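Side-chain contacts in pterin-4-alpha-carbinolamine dehydratase MoaB2 (PDB 3RFQ), which probably takes part in the biosynthesis of molybdopterin for the molybdenum cofactor, as do other members of the MogA/MoaB family: residues 52-57 with 165-170; 56-61 with 90-95; 124-129 with 154-159. All coordinates share one frame; numbering follows the deposited sequence.

In the fold
The three contacts build one side of the α/β sandwich. Interactions 1 and 2 share helix 51-60 and lie about 7 Å apart between centres: M167 CE of interaction 1 packs 3.6 Å from L58 CD2 of interaction 2. Interactions 2 and 3 meet through neighbouring strands of the sheet, where V93 O lies 2.8 Å from V154 N in a probable backbone hydrogen bond. Helix 160-180, used by interaction 1, follows strand 151-156 of interaction 3, and these two contacts meet again at a sodium ion: D165 OD2 is 2.8 Å from S129 OG, a probable hydrogen bond, and both residues bind the metal, together with the same residues of a second subunit.

Interaction 1 (52-57 with 165-170); sequences PLVTEL and DGMATL. With NA (sodium ion), chain F.
M167 carries this contact, reaching from helix 160-180 to L57 and V54 on helix 51-60; the two helices lie on the same face of the sheet in the three-layer α/β/α fold, with a mixed sheet, of the MogA/MoaB family. Following M167 outward, CB comes first, 4.0 Å from L57 CD1. CG makes the closest approach, 3.8 Å to the same methyl, L57 CD1, and lies 4.1 Å from L57 CB, with the two side chains crossing at a slant. The chain then bends at chi2 (-56°), which places SD near V54 CG1, a looser approach of 4.4 Å, and also close to V94 of the sheet. A second bend at chi3 (-61°) turns CE. All three touching residues are buried, and the contact is wholly apolar, without a hydrogen bond across it.

On the far side of helix 160-180 the chemistry changes. D165 leaves the helix on the side away from helix 51-60, and its OD1 binds a sodium ion at 2.9 Å, which is also bound by S129 and by D165 and S129 of a second subunit. Water 1 is a further ligand of the metal. The same water forms a hydrogen bond of 2.8 Å with T169 OG1.

Interaction 2 (56-61 with 90-95); sequences ELLTEA and VDLVVS
L58 and the strand residues L92 and V94 make an entirely apolar contact, and one methyl of the helix does nearly all of the work. L58 CD2 sits 3.6 Å from L92 CD2, methyl against methyl, with the two leucines angled across one another. The same L58 CD2 lies 4.1 Å from V94 CG2; here the side chains run past each other in opposite senses. With chi1 at -78°, L58 keeps CG anti to its carbonyl carbon and its branch reaches toward the strand. L58 also lies on A33 and V35 of strand 31-38 and on V65 of strand 63-71, so one leucine touches three consecutive strands of the sheet.

Backbone hydrogen bonds stay within each element or join strand to strand. E60 N to E56 O (3.1 Å) and A61 N to L57 O carry the end of the helix, and the strand is paired on one flank with strand 31-38 and on the other with strand 151-156.

Charge stays on the outer face of the helix. There E56 OE2 forms a salt bridge with R164 of a second subunit, while E60 pairs with both R160 (through OE1) and R164 (through OE2) of that subunit.

L92 and V94 point to this helix, whereas V93 between them faces helix 75-87 on the other side of the sheet: the alternation of a central parallel strand in the three-layer α/β/α fold of the MogA/MoaB family.

Interaction 3 (124-129 with 154-159); sequences EAIRAS and VNLAGS. With NA (sodium ion), chain F.
Helix 124-129 passes strand 154-156 with the CA atoms of I126 and L156 8.3 Å apart, a spacing bridged by side chains alone. I126 fills it. Its chain is extended at chi2 (156°), so CD1 is carried forward to meet two strand residues: I126 CD1 lies 3.7 Å from L156 CD2 and 3.8 Å from V154 CG1. L156 crosses the isoleucine at about a right angle, and although its CB does not face the helix, its terminal methyl closes in. V154 slants across from the same strand and also packs on L170 of helix 160-180. This is helix-on-sheet packing of the α/β sandwich, with helix 120-132 set over the strand that leads into helix 160-180; at that junction S159 is the N-cap, its OG bonded to A162 N.

One turn on from I126, S129 of the same helix binds a sodium ion. Its OG, anti to the backbone N (chi1 -179°), reaches the metal at 2.5 Å. Water 4, itself a sodium ligand, donates a hydrogen bond of 2.8 Å to S129 O, so this residue grips the metal both directly and through water.

Interaction 1 (52-57 with 165-170)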
# COMPACT_ATOMS: atom_id res chain seq x y z
N PRO C 52 29.33 8.25 -1.41
CA PRO C 52 29.32 8.76 -0.01
C PRO C 52 27.97 8.66 0.68
O PRO C 52 27.90 8.41 1.91
CB PRO C 52 29.78 10.23 -0.13
CG PRO C 52 30.58 10.30 -1.44
CD PRO C 52 29.91 9.22 -2.36
N LEU C 53 26.89 8.85 -0.10
CA LEU C 53 25.56 8.82 0.49
C LEU C 53 25.19 7.39 0.92
O LEU C 53 24.76 7.16 2.07
CB LEU C 53 24.51 9.43 -0.45
CG LEU C 53 23.06 9.33 0.04
CD1 LEU C 53 22.85 9.97 1.44
CD2 LEU C 53 22.07 9.90 -0.99
N VAL C 54 25.36 6.43 0.01
CA VAL C 54 25.09 5.02 0.35
C VAL C 54 25.97 4.60 1.53
O VAL C 54 25.52 3.88 2.40
CB VAL C 54 25.23 4.04 -0.88
CG1 VAL C 54 24.80 2.61 -0.50
CG2 VAL C 54 24.34 4.52 -2.04
N THR C 55 27.20 5.11 1.58
CA THR C 55 28.11 4.78 2.66
C THR C 55 27.57 5.28 4.00
O THR C 55 27.55 4.51 4.98
CB THR C 55 29.50 5.36 2.39
OG1 THR C 55 30.01 4.77 1.20
CG2 THR C 55 30.46 5.11 3.58
N GLU C 56 27.14 6.54 4.02
CA GLU C 56 26.51 7.15 5.18
C GLU C 56 25.29 6.35 5.67
O GLU C 56 25.16 6.10 6.86
CB GLU C 56 26.09 8.60 4.88
CG GLU C 56 25.40 9.30 6.04
CD GLU C 56 24.53 10.51 5.62
OE1 GLU C 56 24.60 10.96 4.46
OE2 GLU C 56 23.79 11.03 6.46
N LEU C 57 24.42 5.97 4.74
CA LEU C 57 23.19 5.23 5.05
C LEU C 57 23.47 3.79 5.50
O LEU C 57 22.84 3.30 6.44
CB LEU C 57 22.22 5.26 3.85
CG LEU C 57 21.81 6.68 3.42
CD1 LEU C 57 20.98 6.68 2.11
CD2 LEU C 57 21.01 7.41 4.50
N ASP C 165 15.27 6.51 -0.64
CA ASP C 165 14.05 5.76 -0.36
C ASP C 165 14.30 4.24 -0.37
O ASP C 165 13.77 3.54 0.49
CB ASP C 165 12.92 6.17 -1.30
CG ASP C 165 11.59 5.58 -0.89
OD1 ASP C 165 11.03 5.98 0.16
OD2 ASP C 165 11.07 4.71 -1.62
N GLY C 166 15.11 3.77 -1.33
CA GLY C 166 15.52 2.36 -1.38
C GLY C 166 16.15 1.89 -0.10
O GLY C 166 15.84 0.81 0.39
N MET C 167 17.05 2.70 0.47
CA MET C 167 17.75 2.34 1.71
C MET C 167 16.81 2.33 2.91
O MET C 167 16.94 1.47 3.77
CB MET C 167 18.94 3.29 1.98
CG MET C 167 20.15 3.10 1.04
SD MET C 167 20.83 1.42 0.97
CE MET C 167 21.33 1.16 2.68
N ALA C 168 15.86 3.27 2.97
CA ALA C 168 14.85 3.30 4.05
C ALA C 168 14.05 1.98 4.08
O ALA C 168 13.76 1.41 5.14
CB ALA C 168 13.89 4.48 3.85
N THR C 169 13.71 1.50 2.89
CA THR C 169 12.98 0.25 2.72
C THR C 169 13.86 -0.97 3.00
O THR C 169 13.40 -1.93 3.62
CB THR C 169 12.34 0.19 1.28
OG1 THR C 169 11.30 1.17 1.21
CG2 THR C 169 11.77 -1.17 0.97
N LEU C 170 15.12 -0.91 2.56
CA LEU C 170 16.05 -2.02 2.73
C LEU C 170 16.44 -2.27 4.22
O LEU C 170 16.60 -3.43 4.62
CB LEU C 170 17.32 -1.81 1.89
CG LEU C 170 18.27 -3.02 1.89
CD1 LEU C 170 17.56 -4.27 1.31
CD2 LEU C 170 19.51 -2.71 1.10
NA NA F . 8.86 5.00 1.76
O HOH W 1 10.85 3.72 2.18
O HOH W 2 7.90 2.68 2.98
O HOH W 3 8.91 7.32 1.85
O HOH W 4 6.88 5.58 0.04

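Interaction 2 (56-61 with 90-95)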
# COMPACT_ATOMS: atom_id res chain seq x y z
N GLU C 56 27.14 6.54 4.02
CA GLU C 56 26.51 7.15 5.18
C GLU C 56 25.29 6.35 5.67
O GLU C 56 25.16 6.10 6.86
CB GLU C 56 26.09 8.60 4.88
CG GLU C 56 25.40 9.30 6.04
CD GLU C 56 24.53 10.51 5.62
OE1 GLU C 56 24.60 10.96 4.46
OE2 GLU C 56 23.79 11.03 6.46
N LEU C 57 24.42 5.97 4.74
CA LEU C 57 23.19 5.23 5.05
C LEU C 57 23.47 3.79 5.50
O LEU C 57 22.84 3.30 6.44
CB LEU C 57 22.22 5.26 3.85
CG LEU C 57 21.81 6.68 3.42
CD1 LEU C 57 20.98 6.68 2.11
CD2 LEU C 57 21.01 7.41 4.50
N LEU C 58 24.41 3.11 4.84
CA LEU C 58 24.83 1.79 5.29
C LEU C 58 25.41 1.84 6.72
O LEU C 58 25.05 1.04 7.57
CB LEU C 58 25.86 1.22 4.32
CG LEU C 58 25.31 0.64 3.00
CD1 LEU C 58 26.46 0.27 2.10
CD2 LEU C 58 24.44 -0.58 3.26
N THR C 59 26.27 2.82 6.99
CA THR C 59 26.92 2.94 8.28
C THR C 59 25.90 3.21 9.39
O THR C 59 26.02 2.72 10.51
CB THR C 59 27.94 4.05 8.23
OG1 THR C 59 28.92 3.73 7.22
CG2 THR C 59 28.63 4.26 9.62
N GLU C 60 24.88 4.01 9.07
CA GLU C 60 23.84 4.37 10.03
C GLU C 60 22.95 3.16 10.38
O GLU C 60 22.47 3.03 11.49
CB GLU C 60 23.03 5.54 9.45
CG GLU C 60 21.88 6.04 10.30
CD GLU C 60 21.10 7.15 9.58
OE1 GLU C 60 21.59 8.30 9.60
OE2 GLU C 60 20.02 6.88 8.99
N ALA C 61 22.75 2.28 9.40
CA ALA C 61 22.05 1.02 9.60
C ALA C 61 22.92 -0.08 10.29
O ALA C 61 22.45 -1.19 10.46
CB ALA C 61 21.55 0.52 8.26
N VAL C 90 31.79 -10.35 1.71
CA VAL C 90 31.00 -9.16 2.05
C VAL C 90 29.56 -9.63 2.34
O VAL C 90 29.06 -10.53 1.64
CB VAL C 90 31.00 -8.19 0.84
CG1 VAL C 90 30.05 -7.04 1.04
CG2 VAL C 90 32.44 -7.69 0.52
N ASP C 91 28.89 -9.06 3.35
CA ASP C 91 27.52 -9.50 3.67
C ASP C 91 26.44 -8.87 2.79
O ASP C 91 25.46 -9.54 2.45
CB ASP C 91 27.17 -9.28 5.15
CG ASP C 91 28.14 -9.97 6.08
OD1 ASP C 91 28.15 -11.24 6.16
OD2 ASP C 91 28.90 -9.23 6.73
N LEU C 92 26.64 -7.60 2.43
CA LEU C 92 25.67 -6.80 1.68
C LEU C 92 26.35 -5.98 0.59
O LEU C 92 27.22 -5.16 0.88
CB LEU C 92 24.91 -5.85 2.61
CG LEU C 92 23.94 -4.85 1.93
CD1 LEU C 92 22.92 -5.56 1.01
CD2 LEU C 92 23.21 -3.97 2.93
N VAL C 93 25.95 -6.22 -0.65
CA VAL C 93 26.33 -5.33 -1.74
C VAL C 93 25.11 -4.50 -2.18
O VAL C 93 24.07 -5.06 -2.53
CB VAL C 93 26.92 -6.10 -2.95
CG1 VAL C 93 27.32 -5.11 -4.11
CG2 VAL C 93 28.13 -6.92 -2.53
N VAL C 94 25.24 -3.18 -2.17
CA VAL C 94 24.23 -2.30 -2.73
C VAL C 94 24.88 -1.69 -3.97
O VAL C 94 25.92 -1.05 -3.85
CB VAL C 94 23.83 -1.20 -1.70
CG1 VAL C 94 22.83 -0.24 -2.29
CG2 VAL C 94 23.25 -1.83 -0.43
N SER C 95 24.31 -1.92 -5.16
CA SER C 95 24.73 -1.21 -6.38
C SER C 95 23.78 -0.03 -6.64
O SER C 95 22.64 -0.07 -6.21
CB SER C 95 24.75 -2.16 -7.60
OG SER C 95 23.44 -2.59 -7.96

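Interaction 3 (124-129 with 154-159)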
# COMPACT_ATOMS: atom_id res chain seq x y z
N GLU C 124 10.18 -5.86 -4.74
CA GLU C 124 8.79 -5.40 -4.73
C GLU C 124 8.57 -4.27 -3.73
O GLU C 124 7.78 -3.38 -3.99
CB GLU C 124 7.80 -6.53 -4.43
CG GLU C 124 7.84 -7.67 -5.40
CD GLU C 124 7.14 -8.90 -4.89
OE1 GLU C 124 6.60 -8.90 -3.73
OE2 GLU C 124 7.09 -9.88 -5.66
N ALA C 125 9.23 -4.35 -2.57
CA ALA C 125 9.01 -3.36 -1.53
C ALA C 125 9.66 -2.06 -1.95
O ALA C 125 9.08 -1.01 -1.73
CB ALA C 125 9.57 -3.86 -0.14
N ILE C 126 10.84 -2.13 -2.57
CA ILE C 126 11.53 -0.93 -3.05
C ILE C 126 10.66 -0.24 -4.12
O ILE C 126 10.45 0.98 -4.06
CB ILE C 126 12.98 -1.27 -3.58
CG1 ILE C 126 13.93 -1.52 -2.39
CG2 ILE C 126 13.52 -0.13 -4.46
CD1 ILE C 126 15.13 -2.39 -2.73
N ARG C 127 10.12 -1.02 -5.05
CA ARG C 127 9.29 -0.43 -6.10
C ARG C 127 8.00 0.15 -5.56
O ARG C 127 7.62 1.27 -5.96
CB ARG C 127 9.02 -1.42 -7.24
CG ARG C 127 10.22 -1.70 -8.17
CD ARG C 127 9.77 -2.44 -9.44
NE ARG C 127 9.45 -3.84 -9.11
CZ ARG C 127 10.35 -4.83 -9.12
NH1 ARG C 127 9.97 -6.06 -8.77
NH2 ARG C 127 11.62 -4.60 -9.49
N ALA C 128 7.32 -0.59 -4.68
CA ALA C 128 6.04 -0.09 -4.16
C ALA C 128 6.26 1.21 -3.38
O ALA C 128 5.46 2.16 -3.47
CB ALA C 128 5.31 -1.13 -3.28
N SER C 129 7.32 1.24 -2.59
CA SER C 129 7.62 2.47 -1.83
C SER C 129 7.99 3.63 -2.76
O SER C 129 7.58 4.81 -2.57
CB SER C 129 8.78 2.21 -0.88
OG SER C 129 9.04 3.37 -0.18
N VAL C 154 21.69 -6.11 -3.64
CA VAL C 154 20.48 -5.33 -3.94
C VAL C 154 20.82 -4.26 -4.96
O VAL C 154 21.79 -3.54 -4.77
CB VAL C 154 19.90 -4.71 -2.62
CG1 VAL C 154 18.63 -3.85 -2.92
CG2 VAL C 154 19.56 -5.85 -1.61
N ASN C 155 20.10 -4.19 -6.08
CA ASN C 155 20.34 -3.15 -7.08
C ASN C 155 19.37 -2.02 -6.81
O ASN C 155 18.15 -2.23 -6.81
CB ASN C 155 20.06 -3.61 -8.51
CG ASN C 155 20.79 -4.90 -8.94
OD1 ASN C 155 20.18 -5.70 -9.63
ND2 ASN C 155 22.09 -5.06 -8.61
N LEU C 156 19.87 -0.81 -6.60
CA LEU C 156 18.99 0.38 -6.56
C LEU C 156 19.12 1.26 -7.82
O LEU C 156 20.19 1.31 -8.45
CB LEU C 156 19.29 1.22 -5.32
CG LEU C 156 19.25 0.53 -3.95
CD1 LEU C 156 19.63 1.55 -2.85
CD2 LEU C 156 17.88 -0.07 -3.70
N ALA C 157 18.04 1.96 -8.16
CA ALA C 157 18.10 2.98 -9.21
C ALA C 157 19.05 4.12 -8.84
O ALA C 157 19.43 4.28 -7.66
CB ALA C 157 16.69 3.53 -9.53
N GLY C 158 19.45 4.89 -9.84
CA GLY C 158 20.49 5.91 -9.65
C GLY C 158 20.15 7.28 -9.07
O GLY C 158 21.05 7.98 -8.58
N SER C 159 18.89 7.73 -9.12
CA SER C 159 18.61 9.11 -8.68
C SER C 159 18.86 9.22 -7.15
O SER C 159 18.82 8.22 -6.45
CB SER C 159 17.16 9.51 -8.99
OG SER C 159 16.29 8.85 -8.08
NA NA F . 8.86 5.00 1.76
O HOH W 4 6.88 5.58 0.04
O HOH W 1 10.85 3.72 2.18
O HOH W 2 7.90 2.68 2.98
O HOH W 3 8.91 7.32 1.85